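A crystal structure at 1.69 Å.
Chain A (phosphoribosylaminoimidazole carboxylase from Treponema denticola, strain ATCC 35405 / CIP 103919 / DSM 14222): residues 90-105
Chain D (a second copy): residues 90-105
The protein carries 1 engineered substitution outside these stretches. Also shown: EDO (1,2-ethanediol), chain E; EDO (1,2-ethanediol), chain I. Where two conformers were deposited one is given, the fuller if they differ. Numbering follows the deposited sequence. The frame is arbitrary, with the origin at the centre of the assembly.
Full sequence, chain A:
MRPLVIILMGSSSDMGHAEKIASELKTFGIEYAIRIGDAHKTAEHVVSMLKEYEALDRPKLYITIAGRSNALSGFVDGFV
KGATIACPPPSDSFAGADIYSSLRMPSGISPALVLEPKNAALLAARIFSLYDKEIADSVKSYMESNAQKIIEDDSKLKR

Chain A, residues 90-105: PSDSFAGADIYSSLRM
Chain D (90-105) PSDSFAGADIYSSLRM

Interfaces between identical chains often repeat their main contacts about an approximate twofold axis, and this pair of loop–helix segments, burying 752 Å² in all, is a compact example. At its apolar centre, each Tyr100 (m, chi2 near -75°) lays a ring face on the other chain's alanine: Ala97(A) CB lies 3.9 Å from the Tyr100(D) ring centroid, and Ala97(D) CB lies equally far from that of Tyr100(A). The methyl is small enough to allow this close CH-pi approach. Phe94 (m) joins obliquely, with Phe94(A) CG 3.4 Å from Tyr100(D) CE1 and Tyr100(A) CE1 3.5 Å from Phe94(D) CD1.

The register is antiparallel: Ser101(A) meets Ser101(D) with CA atoms 5.2 Å apart and CB atoms 3.9 Å apart, while the CA atoms of Asp98(A) and Tyr100(D), like those of Tyr100(A) and Asp98(D), lie 6.5 Å apart. A small residue suits this crossing, and each Ser101 (chi1 p) turns its OG back to the Asp98 O of its own chain, 2.8 Å away.

The backbone sets up these positions. Phe94, Ala95 and Gly96 all have positive phi, which at Gly96 (84° and 86°) by itself favours glycine; a type I turn spans Gly96 to Ile99, and a short helix runs to Leu103. Arg104 then leaves helical geometry (phi/psi about -90/72).

At the polar edge, Arg104 (m, m, m, chi4 near 160°) is long enough to reach Asp98 (m) across the contact, its NE and NH2 matching the two oxygens of the oppositely charged carboxylate. Arg104(D) NE donates to Asp98(A) OD1 (3.0 Å) and NH2 to Asp98(A) OD2 (2.9 Å); Arg104(A) NE and NH2 reach Asp98(D) OD1 and OD2 at 3.0 and 2.7 Å. Water 1 lies 2.7 Å from Ser91(A) OG and accepts from Arg104(D) NH2 (3.2 Å), whereas water 2 donates to Asp98(A) OD1 (2.9 Å) and, weakly, to Tyr100(D) O (3.1 Å). Ser93 breaks the symmetry, t in A and m in D.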

ATOM      1  N   PRO A  90      11.360  13.912  -5.125  1.00 28.18           N
ATOM      2  CA  PRO A  90      10.620  12.694  -5.448  1.00 27.24           C
ATOM      3  C   PRO A  90      11.407  11.441  -5.116  1.00 26.83           C
ATOM      4  O   PRO A  90      12.634  11.436  -5.151  1.00 27.83           O
ATOM      5  CB  PRO A  90      10.389  12.810  -6.956  1.00 30.53           C
ATOM      6  CG  PRO A  90      11.521  13.617  -7.430  1.00 29.91           C
ATOM      7  CD  PRO A  90      11.776  14.642  -6.342  1.00 31.36           C
ATOM      8  N   SER A  91      10.682  10.402  -4.753  1.00 24.63           N
ATOM      9  CA  SER A  91      11.285   9.098  -4.488  1.00 24.54           C
ATOM     10  C   SER A  91      10.297   8.006  -4.770  1.00 25.56           C
ATOM     11  O   SER A  91       9.106   8.178  -4.520  1.00 26.13           O
ATOM     12  CB  SER A  91      11.746   8.987  -3.043  1.00 28.51           C
ATOM     13  OG  SER A  91      12.267   7.691  -2.782  1.00 27.30           O
ATOM     14  N   ASP A  92      10.805   6.888  -5.265  1.00 25.51           N
ATOM     15  CA  ASP A  92       9.967   5.690  -5.477  1.00 24.36           C
ATOM     16  C   ASP A  92      10.197   4.644  -4.374  1.00 27.18           C
ATOM     17  O   ASP A  92       9.643   3.542  -4.415  1.00 27.57           O
ATOM     18  CB  ASP A  92      10.250   5.056  -6.842  1.00 32.59           C
ATOM     19  CG  ASP A  92       9.797   5.926  -8.003  1.00 43.96           C
ATOM     20  OD1 ASP A  92       8.660   6.447  -7.960  1.00 47.25           O
ATOM     21  OD2 ASP A  92      10.582   6.082  -8.965  1.00 48.96           O
ATOM     22  N   SER A  93      11.051   4.950  -3.413  1.00 22.33           N
ATOM     23  CA  SER A  93      11.311   4.035  -2.308  0.62 22.16           C
ATOM     24  C   SER A  93      10.013   3.718  -1.570  1.00 20.28           C
ATOM     25  O   SER A  93       9.258   4.615  -1.205  1.00 16.70           O
ATOM     26  CB  SER A  93      12.370   4.659  -1.380  0.62 23.18           C
ATOM     27  OG  SER A  93      12.517   3.944  -0.172  0.62 23.69           O
ATOM     28  N   PHE A  94       9.734   2.433  -1.377  1.00 17.31           N
ATOM     29  CA  PHE A  94       8.502   2.018  -0.702  1.00 14.35           C
ATOM     30  C   PHE A  94       7.258   2.676  -1.306  1.00 16.27           C
ATOM     31  O   PHE A  94       6.395   3.136  -0.596  1.00 17.37           O
ATOM     32  CB  PHE A  94       8.569   2.310   0.796  1.00 13.09           C
ATOM     33  CG  PHE A  94       9.684   1.571   1.508  1.00 16.64           C
ATOM     34  CD1 PHE A  94       9.587   0.222   1.762  1.00 18.53           C
ATOM     35  CD2 PHE A  94      10.809   2.225   1.936  1.00 20.32           C
ATOM     36  CE1 PHE A  94      10.599  -0.473   2.400  1.00 19.28           C
ATOM     37  CE2 PHE A  94      11.840   1.519   2.577  1.00 25.75           C
ATOM     38  CZ  PHE A  94      11.716   0.180   2.832  1.00 22.49           C
ATOM     39  N   ALA A  95       7.223   2.698  -2.626  1.00 22.70           N
ATOM     40  CA  ALA A  95       6.078   3.213  -3.376  1.00 27.10           C
ATOM     41  C   ALA A  95       5.788   4.662  -2.975  1.00 23.30           C
ATOM     42  O   ALA A  95       4.650   5.099  -2.911  1.00 24.38           O
ATOM     43  CB  ALA A  95       4.875   2.371  -3.162  1.00 32.16           C
ATOM     44  N   GLY A  96       6.856   5.381  -2.654  1.00 19.51           N
ATOM     45  CA  GLY A  96       6.744   6.811  -2.373  1.00 18.93           C
ATOM     46  C   GLY A  96       6.343   7.144  -0.939  1.00 16.64           C
ATOM     47  O   GLY A  96       5.939   8.263  -0.661  1.00 17.84           O
ATOM     48  N   ALA A  97       6.435   6.173  -0.042  1.00 15.79           N
ATOM     49  CA  ALA A  97       5.939   6.312   1.327  1.00 18.12           C
ATOM     50  C   ALA A  97       6.692   7.340   2.158  1.00 15.51           C
ATOM     51  O   ALA A  97       6.230   7.697   3.224  1.00 16.35           O
ATOM     52  CB  ALA A  97       5.962   4.942   2.025  1.00 18.25           C
ATOM     53  N   ASP A  98       7.818   7.857   1.675  1.00 16.95           N
ATOM     54  CA  ASP A  98       8.455   8.978   2.349  1.00 15.35           C
ATOM     55  C   ASP A  98       7.504  10.167   2.484  1.00 17.35           C
ATOM     56  O   ASP A  98       7.680  11.004   3.349  1.00 18.30           O
ATOM     57  CB  ASP A  98       9.691   9.421   1.584  1.00 15.80           C
ATOM     58  CG  ASP A  98      10.878   8.454   1.726  1.00 20.66           C
ATOM     59  OD1 ASP A  98      11.043   7.800   2.788  1.00 18.55           O
ATOM     60  OD2 ASP A  98      11.667   8.351   0.741  1.00 22.10           O
ATOM     61  N   ILE A  99       6.501  10.261   1.608  1.00 19.46           N
ATOM     62  CA  ILE A  99       5.608  11.385   1.647  1.00 18.60           C
ATOM     63  C   ILE A  99       4.901  11.478   2.996  1.00 17.89           C
ATOM     64  O   ILE A  99       4.631  12.578   3.447  1.00 20.49           O
ATOM     65  CB  ILE A  99       4.565  11.338   0.485  1.00 16.19           C
ATOM     66  CG1 ILE A  99       3.863  12.706   0.337  1.00 19.94           C
ATOM     67  CG2 ILE A  99       3.576  10.200   0.673  1.00 16.49           C
ATOM     68  CD1 ILE A  99       4.783  13.871   0.022  1.00 25.53           C
ATOM     69  N   TYR A 100       4.640  10.361   3.665  1.00 18.67           N
ATOM     70  CA  TYR A 100       3.923  10.470   4.937  1.00 18.91           C
ATOM     71  C   TYR A 100       4.692  11.199   6.020  1.00 23.14           C
ATOM     72  O   TYR A 100       4.075  11.800   6.899  1.00 21.11           O
ATOM     73  CB  TYR A 100       3.517   9.087   5.431  1.00 19.67           C
ATOM     74  CG  TYR A 100       2.515   8.467   4.497  1.00 18.98           C
ATOM     75  CD1 TYR A 100       1.182   8.858   4.564  1.00 27.24           C
ATOM     76  CD2 TYR A 100       2.901   7.604   3.506  1.00 24.65           C
ATOM     77  CE1 TYR A 100       0.257   8.338   3.692  1.00 27.84           C
ATOM     78  CE2 TYR A 100       1.978   7.097   2.621  1.00 28.24           C
ATOM     79  CZ  TYR A 100       0.660   7.488   2.731  1.00 32.00           C
ATOM     80  OH  TYR A 100      -0.249   6.953   1.841  1.00 41.79           O
ATOM     81  N   SER A 101       6.034  11.193   5.973  1.00 20.51           N
ATOM     82  CA  SER A 101       6.809  11.933   6.962  1.00 18.36           C
ATOM     83  C   SER A 101       6.632  13.440   6.814  1.00 20.76           C
ATOM     84  O   SER A 101       6.799  14.194   7.790  1.00 21.89           O
ATOM     85  CB  SER A 101       8.311  11.569   6.874  1.00 17.89           C
ATOM     86  OG  SER A 101       8.868  12.052   5.657  1.00 19.93           O
ATOM     87  N   SER A 102       6.244  13.900   5.618  1.00 20.95           N
ATOM     88  CA  SER A 102       5.938  15.310   5.440  1.00 23.73           C
ATOM     89  C   SER A 102       4.499  15.636   5.759  1.00 25.27           C
ATOM     90  O   SER A 102       4.227  16.753   6.180  1.00 29.93           O
ATOM     91  CB  SER A 102       6.233  15.779   4.021  1.00 22.87           C
ATOM     92  OG  SER A 102       7.626  15.733   3.743  1.00 22.61           O
ATOM     93  N   LEU A 103       3.608  14.675   5.576  1.00 22.40           N
ATOM     94  CA  LEU A 103       2.164  14.877   5.793  1.00 23.67           C
ATOM     95  C   LEU A 103       1.778  14.925   7.281  1.00 23.53           C
ATOM     96  O   LEU A 103       0.965  15.745   7.719  1.00 25.07           O
ATOM     97  CB  LEU A 103       1.382  13.752   5.128  1.00 27.46           C
ATOM     98  CG  LEU A 103       1.022  13.840   3.644  1.00 29.67           C
ATOM     99  CD1 LEU A 103       0.540  12.469   3.181  1.00 29.31           C
ATOM    100  CD2 LEU A 103      -0.056  14.880   3.461  1.00 32.52           C
ATOM    101  N   ARG A 104       2.352  14.009   8.051  1.00 21.47           N
ATOM    102  CA  ARG A 104       1.813  13.664   9.364  1.00 19.00           C
ATOM    103  C   ARG A 104       2.437  14.512  10.457  1.00 22.35           C
ATOM    104  O   ARG A 104       3.238  14.061  11.252  1.00 22.45           O
ATOM    105  CB  ARG A 104       2.015  12.160   9.603  1.00 17.54           C
ATOM    106  CG  ARG A 104       1.103  11.348   8.742  1.00 20.37           C
ATOM    107  CD  ARG A 104      -0.264  11.220   9.380  1.00 20.61           C
ATOM    108  NE  ARG A 104      -0.213  10.277  10.491  1.00 20.69           N
ATOM    109  CZ  ARG A 104      -1.090  10.217  11.479  1.00 27.56           C
ATOM    110  NH1 ARG A 104      -2.118  11.066  11.515  1.00 36.57           N
ATOM    111  NH2 ARG A 104      -0.951   9.316  12.428  1.00 28.52           N
ATOM    112  N   MET A 105       2.031  15.769  10.469  1.00 23.25           N
ATOM    113  CA  MET A 105       2.547  16.731  11.448  1.00 26.13           C
ATOM    114  C   MET A 105       1.620  16.714  12.667  1.00 27.77           C
ATOM    115  O   MET A 105       0.420  16.457  12.531  1.00 33.88           O
ATOM    116  CB  MET A 105       2.616  18.122  10.842  1.00 24.88           C
ATOM    117  CG  MET A 105       3.547  18.254   9.642  1.00 26.52           C
ATOM    118  SD  MET A 105       5.290  18.129  10.123  1.00 29.99           S
ATOM    119  CE  MET A 105       5.618  16.440   9.605  1.00 31.94           C
TER
ATOM    120  N   PRO D  90       1.978   2.571  18.367  1.00 19.18           N
ATOM    121  CA  PRO D  90       1.359   1.984  17.183  1.00 16.39           C
ATOM    122  C   PRO D  90       0.284   2.893  16.615  1.00 19.98           C
ATOM    123  O   PRO D  90      -0.366   3.632  17.353  1.00 24.43           O
ATOM    124  CB  PRO D  90       0.777   0.675  17.711  1.00 22.09           C
ATOM    125  CG  PRO D  90       0.507   0.949  19.154  1.00 22.43           C
ATOM    126  CD  PRO D  90       1.664   1.815  19.586  1.00 22.93           C
ATOM    127  N   SER D  91       0.131   2.860  15.298  1.00 20.22           N
ATOM    128  CA  SER D  91      -0.926   3.618  14.658  1.00 18.35           C
ATOM    129  C   SER D  91      -1.423   2.870  13.464  1.00 21.42           C
ATOM    130  O   SER D  91      -0.630   2.232  12.765  1.00 21.79           O
ATOM    131  CB  SER D  91      -0.454   4.993  14.191  1.00 23.45           C
ATOM    132  OG  SER D  91      -1.513   5.605  13.479  1.00 26.33           O
ATOM    133  N   ASP D  92      -2.718   2.970  13.231  1.00 22.45           N
ATOM    134  CA  ASP D  92      -3.329   2.342  12.069  1.00 24.12           C
ATOM    135  C   ASP D  92      -3.666   3.375  11.002  1.00 26.74           C
ATOM    136  O   ASP D  92      -4.263   3.049   9.979  1.00 31.10           O
ATOM    137  CB  ASP D  92      -4.599   1.583  12.472  1.00 32.89           C
ATOM    138  CG  ASP D  92      -4.315   0.393  13.386  1.00 50.91           C
ATOM    139  OD1 ASP D  92      -3.427  -0.419  13.048  1.00 59.52           O
ATOM    140  OD2 ASP D  92      -4.983   0.265  14.442  1.00 57.56           O
ATOM    141  N   SER D  93      -3.295   4.621  11.232  1.00 25.51           N
ATOM    142  CA  SER D  93      -3.547   5.659  10.250  0.54 27.46           C
ATOM    143  C   SER D  93      -2.736   5.361   8.991  1.00 24.76           C
ATOM    144  O   SER D  93      -1.580   4.971   9.074  1.00 19.25           O
ATOM    145  CB  SER D  93      -3.232   7.024  10.829  0.54 33.25           C
ATOM    146  OG  SER D  93      -4.253   7.357  11.754  0.54 34.70           O
ATOM    147  N   PHE D  94      -3.374   5.505   7.829  1.00 24.56           N
ATOM    148  CA  PHE D  94      -2.711   5.213   6.559  1.00 23.70           C
ATOM    149  C   PHE D  94      -2.040   3.835   6.582  1.00 19.03           C
ATOM    150  O   PHE D  94      -0.903   3.648   6.143  1.00 17.73           O
ATOM    151  CB  PHE D  94      -1.693   6.302   6.239  1.00 18.84           C
ATOM    152  CG  PHE D  94      -2.323   7.662   6.048  1.00 19.90           C
ATOM    153  CD1 PHE D  94      -3.005   7.951   4.884  1.00 20.84           C
ATOM    154  CD2 PHE D  94      -2.221   8.628   7.019  1.00 28.18           C
ATOM    155  CE1 PHE D  94      -3.575   9.171   4.676  1.00 24.67           C
ATOM    156  CE2 PHE D  94      -2.792   9.876   6.834  1.00 30.52           C
ATOM    157  CZ  PHE D  94      -3.471  10.149   5.672  1.00 28.87           C
ATOM    158  N   ALA D  95      -2.757   2.876   7.166  1.00 20.73           N
ATOM    159  CA  ALA D  95      -2.288   1.493   7.169  1.00 26.75           C
ATOM    160  C   ALA D  95      -0.953   1.353   7.849  1.00 23.27           C
ATOM    161  O   ALA D  95      -0.114   0.535   7.475  1.00 26.16           O
ATOM    162  CB  ALA D  95      -2.186   0.958   5.761  1.00 32.64           C
ATOM    163  N   GLY D  96      -0.704   2.202   8.830  1.00 17.21           N
ATOM    164  CA  GLY D  96       0.512   2.086   9.588  1.00 16.85           C
ATOM    165  C   GLY D  96       1.714   2.800   8.978  1.00 15.17           C
ATOM    166  O   GLY D  96       2.833   2.632   9.460  1.00 16.24           O
ATOM    167  N   ALA D  97       1.475   3.664   7.983  1.00 16.25           N
ATOM    168  CA  ALA D  97       2.564   4.244   7.197  1.00 16.22           C
ATOM    169  C   ALA D  97       3.427   5.236   7.979  1.00 18.49           C
ATOM    170  O   ALA D  97       4.503   5.606   7.506  1.00 17.26           O
ATOM    171  CB  ALA D  97       2.035   4.922   5.959  1.00 16.88           C
ATOM    172  N   ASP D  98       3.004   5.648   9.173  1.00 15.61           N
ATOM    173  CA  ASP D  98       3.949   6.395  10.054  1.00 15.39           C
ATOM    174  C   ASP D  98       5.251   5.658  10.285  1.00 15.08           C
ATOM    175  O   ASP D  98       6.256   6.259  10.625  1.00 15.31           O
ATOM    176  CB  ASP D  98       3.308   6.694  11.413  1.00 16.89           C
ATOM    177  CG  ASP D  98       2.202   7.753  11.339  1.00 18.72           C
ATOM    178  OD1 ASP D  98       2.322   8.729  10.542  1.00 18.37           O
ATOM    179  OD2 ASP D  98       1.191   7.625  12.107  1.00 22.25           O
ATOM    180  N   ILE D  99       5.259   4.332  10.126  1.00 14.25           N
ATOM    181  CA  ILE D  99       6.469   3.582  10.414  1.00 13.72           C
ATOM    182  C   ILE D  99       7.622   4.008   9.513  1.00 14.91           C
ATOM    183  O   ILE D  99       8.789   3.966   9.940  1.00 16.97           O
ATOM    184  CB  ILE D  99       6.211   2.069  10.296  1.00 14.85           C
ATOM    185  CG1 ILE D  99       7.378   1.262  10.869  1.00 17.58           C
ATOM    186  CG2 ILE D  99       5.919   1.656   8.897  1.00 15.26           C
ATOM    187  CD1 ILE D  99       7.692   1.586  12.312  1.00 18.91           C
ATOM    188  N   TYR D 100       7.319   4.465   8.307  1.00 14.10           N
ATOM    189  CA  TYR D 100       8.406   4.834   7.377  1.00 17.00           C
ATOM    190  C   TYR D 100       9.203   6.029   7.888  1.00 20.85           C
ATOM    191  O   TYR D 100      10.402   6.123   7.602  1.00 18.27           O
ATOM    192  CB  TYR D 100       7.881   5.093   5.970  1.00 16.55           C
ATOM    193  CG  TYR D 100       7.428   3.793   5.388  1.00 18.87           C
ATOM    194  CD1 TYR D 100       8.374   2.858   4.982  1.00 23.33           C
ATOM    195  CD2 TYR D 100       6.094   3.465   5.345  1.00 21.09           C
ATOM    196  CE1 TYR D 100       7.996   1.666   4.494  1.00 24.64           C
ATOM    197  CE2 TYR D 100       5.710   2.236   4.842  1.00 25.17           C
ATOM    198  CZ  TYR D 100       6.693   1.358   4.430  1.00 22.07           C
ATOM    199  OH  TYR D 100       6.327   0.116   3.924  1.00 31.38           O
ATOM    200  N   SER D 101       8.580   6.919   8.662  1.00 18.06           N
ATOM    201  CA  SER D 101       9.326   8.047   9.236  1.00 16.89           C
ATOM    202  C   SER D 101      10.370   7.630  10.264  1.00 19.71           C
ATOM    203  O   SER D 101      11.331   8.381  10.498  1.00 19.39           O
ATOM    204  CB  SER D 101       8.353   9.079   9.865  1.00 17.22           C
ATOM    205  OG  SER D 101       7.738   8.611  11.064  1.00 17.91           O
ATOM    206  N   SER D 102      10.183   6.479  10.907  1.00 18.65           N
ATOM    207  CA  SER D 102      11.194   5.928  11.804  1.00 17.90           C
ATOM    208  C   SER D 102      12.223   5.103  11.026  1.00 19.75           C
ATOM    209  O   SER D 102      13.395   5.060  11.439  1.00 22.61           O
ATOM    210  CB  SER D 102      10.567   5.061  12.889  1.00 17.73           C
ATOM    211  OG  SER D 102       9.732   5.797  13.769  1.00 17.71           O
ATOM    212  N   LEU D 103      11.812   4.456   9.935  1.00 17.24           N
ATOM    213  CA  LEU D 103      12.736   3.608   9.116  1.00 18.34           C
ATOM    214  C   LEU D 103      13.785   4.399   8.304  1.00 20.55           C
ATOM    215  O   LEU D 103      14.970   4.041   8.290  1.00 19.46           O
ATOM    216  CB  LEU D 103      11.952   2.713   8.122  1.00 20.64           C
ATOM    217  CG  LEU D 103      11.209   1.453   8.628  1.00 24.77           C
ATOM    218  CD1 LEU D 103      10.232   0.954   7.581  1.00 23.25           C
ATOM    219  CD2 LEU D 103      12.211   0.360   8.963  1.00 30.70           C
ATOM    220  N   ARG D 104      13.347   5.444   7.614  1.00 18.90           N
ATOM    221  CA  ARG D 104      14.121   6.051   6.534  1.00 16.45           C
ATOM    222  C   ARG D 104      15.051   7.173   6.979  1.00 17.18           C
ATOM    223  O   ARG D 104      14.832   8.359   6.730  1.00 17.23           O
ATOM    224  CB  ARG D 104      13.159   6.559   5.470  1.00 18.00           C
ATOM    225  CG  ARG D 104      12.480   5.392   4.747  1.00 17.46           C
ATOM    226  CD  ARG D 104      13.371   4.920   3.620  1.00 17.19           C
ATOM    227  NE  ARG D 104      13.376   5.897   2.520  1.00 20.50           N
ATOM    228  CZ  ARG D 104      14.259   5.966   1.531  1.00 24.10           C
ATOM    229  NH1 ARG D 104      15.318   5.165   1.498  1.00 31.20           N
ATOM    230  NH2 ARG D 104      14.106   6.862   0.567  1.00 24.20           N
ATOM    231  N   MET D 105      16.091   6.756   7.665  1.00 17.90           N
ATOM    232  CA  MET D 105      17.097   7.675   8.185  1.00 18.02           C
ATOM    233  C   MET D 105      18.149   7.983   7.119  1.00 21.53           C
ATOM    234  O   MET D 105      18.418   7.145   6.235  1.00 27.96           O
ATOM    235  CB  MET D 105      17.745   7.060   9.427  1.00 17.85           C
ATOM    236  CG  MET D 105      16.811   6.891  10.605  1.00 17.76           C
ATOM    237  SD  MET D 105      16.191   8.433  11.272  1.00 22.54           S
ATOM    238  CE  MET D 105      14.538   8.592  10.528  1.00 22.88           C
TER
HETATM  239  C1  EDO E 200       7.917  12.119  -1.490  1.00 37.98           C
HETATM  240  O1  EDO E 200       7.946  13.039  -2.594  1.00 42.84           O
HETATM  241  C2  EDO E 200       8.027  10.736  -2.107  1.00 37.90           C
HETATM  242  O2  EDO E 200       7.752  10.890  -3.506  1.00 40.37           O
HETATM  243  C1  EDO I 200       3.615   3.225  13.287  1.00 33.99           C
HETATM  244  O1  EDO I 200       4.381   2.755  14.386  1.00 38.66           O
HETATM  245  C2  EDO I 200       2.892   2.020  12.735  1.00 27.72           C
HETATM  246  O2  EDO I 200       2.292   1.282  13.814  1.00 27.14           O
HETATM  247  O   HOH W   1      14.947   7.520  -2.495  1.00 45.25           O
HETATM  248  O   HOH W   2      10.061   8.351   5.483  1.00 20.06           O
HETATM  249  O   HOH W   3       4.596   9.790   9.229  1.00 19.15           O
HETATM  250  O   HOH W   4      -2.684   7.595  14.692  1.00 52.22           O